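Local coordinates for ankyrin-repeat protein B (Legionella pneumophila, PDB 5K34) that is a bacterial F-box effector that hijacks the host ubiquitin-proteasome system by structural mimicry, its ankyrin domain, the part present here, probably binding protein partners, at residues A[56-61]-A[100-105]. Residues are numbered along the deposited sequence; the frame is centred on the assembly and turned at random. Where two conformers were deposited one is given.
Sequences KAYQTA and KKQIRA. With SO4 (sulfate ion), chain C.
Tyr58, in the first turn of helix 58-67, meets helix 97-112 through two neighbouring residues, Gln102 and Ile103. At the root of the side chain, Tyr58 CB sits 3.3 Å from Gln102 CG, unusually short for two carbons and, because it belongs to one of two Gln102 conformers, to be read with caution. One atom out, Tyr58 CG is still 3.5 Å from Gln102 CG, and CD2 just reaches Gln102 CB at 4.2 Å. With CG anti to the backbone N (chi1 -178°), this Gln102 conformer brings its CG up to the tyrosine before the chain bends, and the two side chains run past each other in opposite directions. Farther along, Ile103 takes over. Its CG1 lies 4.0 Å from Tyr58 CE1 and 3.7 Å from Tyr58 CZ, approaching the ring obliquely. At the tip, Tyr58 OH packs 3.5 Å from Ile103 CD1, while its hydrogen bond goes to Gln89 on helix 82-91. Lys56 CA lies over the rim of one ring face, and Phe95 touches both Tyr58 and Ile103. Van der Waals packing thus joins the start of helix 58-67, within the ankyrin-repeat region, to helix 97-112, while the Gln89 bond satisfies the buried phenol and probably limits swinging of the ring.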
# COMPACT_ATOMS: atom_id res chain seq x y z
N LYS A 56 -2.12 -1.73 -8.75
CA LYS A 56 -3.53 -2.09 -8.89
C LYS A 56 -3.84 -3.39 -8.19
O LYS A 56 -4.78 -4.13 -8.52
CB LYS A 56 -3.97 -2.15 -10.37
CG LYS A 56 -3.66 -0.88 -11.15
CD LYS A 56 -4.30 -0.84 -12.52
CE LYS A 56 -3.86 -1.99 -13.39
NZ LYS A 56 -4.43 -1.78 -14.77
N ALA A 57 -3.08 -3.66 -7.12
CA ALA A 57 -3.21 -4.89 -6.33
C ALA A 57 -4.20 -4.59 -5.20
O ALA A 57 -3.85 -4.57 -4.02
CB ALA A 57 -1.82 -5.30 -5.79
N TYR A 58 -5.46 -4.36 -5.58
CA TYR A 58 -6.39 -3.77 -4.62
C TYR A 58 -6.80 -4.71 -3.49
O TYR A 58 -7.04 -4.25 -2.39
CB TYR A 58 -7.60 -3.11 -5.33
CG TYR A 58 -7.17 -2.01 -6.25
CD1 TYR A 58 -6.51 -0.87 -5.77
CD2 TYR A 58 -7.43 -2.06 -7.60
CE1 TYR A 58 -6.09 0.15 -6.61
CE2 TYR A 58 -7.04 -1.03 -8.46
CZ TYR A 58 -6.36 0.04 -7.96
OH TYR A 58 -5.95 1.00 -8.86
N GLN A 59 -6.81 -6.01 -3.76
CA GLN A 59 -7.09 -6.96 -2.66
C GLN A 59 -5.95 -6.98 -1.62
O GLN A 59 -6.28 -6.97 -0.42
CB GLN A 59 -7.38 -8.36 -3.17
CG GLN A 59 -8.49 -8.45 -4.22
CD GLN A 59 -7.96 -8.51 -5.64
OE1 GLN A 59 -7.09 -7.69 -6.02
NE2 GLN A 59 -8.42 -9.47 -6.43
N THR A 60 -4.73 -6.88 -2.06
CA THR A 60 -3.62 -6.80 -1.14
C THR A 60 -3.67 -5.47 -0.37
O THR A 60 -3.41 -5.43 0.82
CB THR A 60 -2.29 -6.97 -1.90
OG1 THR A 60 -2.23 -8.31 -2.41
CG2 THR A 60 -1.07 -6.75 -0.98
N ALA A 61 -3.99 -4.38 -1.06
CA ALA A 61 -4.12 -3.07 -0.38
C ALA A 61 -5.20 -3.13 0.70
O ALA A 61 -5.02 -2.63 1.80
CB ALA A 61 -4.46 -1.98 -1.38
N LYS A 100 -11.92 1.85 -10.93
CA LYS A 100 -12.29 3.06 -10.27
C LYS A 100 -13.24 2.84 -9.09
O LYS A 100 -13.18 3.54 -8.10
CB LYS A 100 -12.90 4.04 -11.28
CG LYS A 100 -11.83 4.66 -12.17
CD LYS A 100 -12.42 5.38 -13.37
CE LYS A 100 -13.23 6.55 -13.01
NZ LYS A 100 -13.31 7.32 -14.28
N LYS A 101 -14.14 1.84 -9.21
CA LYS A 101 -15.04 1.52 -8.06
C LYS A 101 -14.23 1.03 -6.85
O LYS A 101 -14.47 1.38 -5.71
CB LYS A 101 -16.00 0.41 -8.52
CG LYS A 101 -17.10 0.97 -9.41
CD LYS A 101 -17.95 1.94 -8.59
CE LYS A 101 -19.34 2.27 -9.16
NZ LYS A 101 -20.04 3.09 -8.13
N GLN A 102 -13.25 0.22 -7.14
CA GLN A 102 -12.34 -0.26 -6.05
C GLN A 102 -11.51 0.87 -5.44
O GLN A 102 -11.31 0.92 -4.19
CB GLN A 102 -11.42 -1.36 -6.50
CG GLN A 102 -10.58 -1.80 -5.33
CD GLN A 102 -11.40 -2.26 -4.10
OE1 GLN A 102 -11.44 -1.61 -2.97
NE2 GLN A 102 -12.02 -3.40 -4.31
N ILE A 103 -11.08 1.80 -6.30
CA ILE A 103 -10.31 2.94 -5.85
C ILE A 103 -11.16 3.83 -4.95
O ILE A 103 -10.74 4.22 -3.84
CB ILE A 103 -9.76 3.72 -7.07
CG1 ILE A 103 -8.69 2.92 -7.76
CG2 ILE A 103 -9.24 5.08 -6.64
CD1 ILE A 103 -8.44 3.37 -9.22
N ARG A 104 -12.37 4.11 -5.40
CA ARG A 104 -13.26 4.92 -4.64
C ARG A 104 -13.58 4.32 -3.28
O ARG A 104 -13.64 5.02 -2.25
CB ARG A 104 -14.54 5.14 -5.48
CG ARG A 104 -14.51 6.31 -6.43
CD ARG A 104 -15.89 6.72 -7.05
NE ARG A 104 -15.73 7.83 -8.04
CZ ARG A 104 -15.58 7.70 -9.36
NH1 ARG A 104 -15.62 6.51 -9.93
NH2 ARG A 104 -15.41 8.79 -10.13
N ALA A 105 -13.80 3.01 -3.24
CA ALA A 105 -14.10 2.33 -1.98
C ALA A 105 -12.91 2.42 -1.00
O ALA A 105 -13.13 2.60 0.21
CB ALA A 105 -14.47 0.88 -2.25
S SO4 C . -5.76 -10.10 -9.85
O1 SO4 C . -5.85 -11.39 -10.63
O2 SO4 C . -4.30 -9.83 -9.44
O3 SO4 C . -6.33 -8.97 -10.63
O4 SO4 C . -6.67 -10.10 -8.68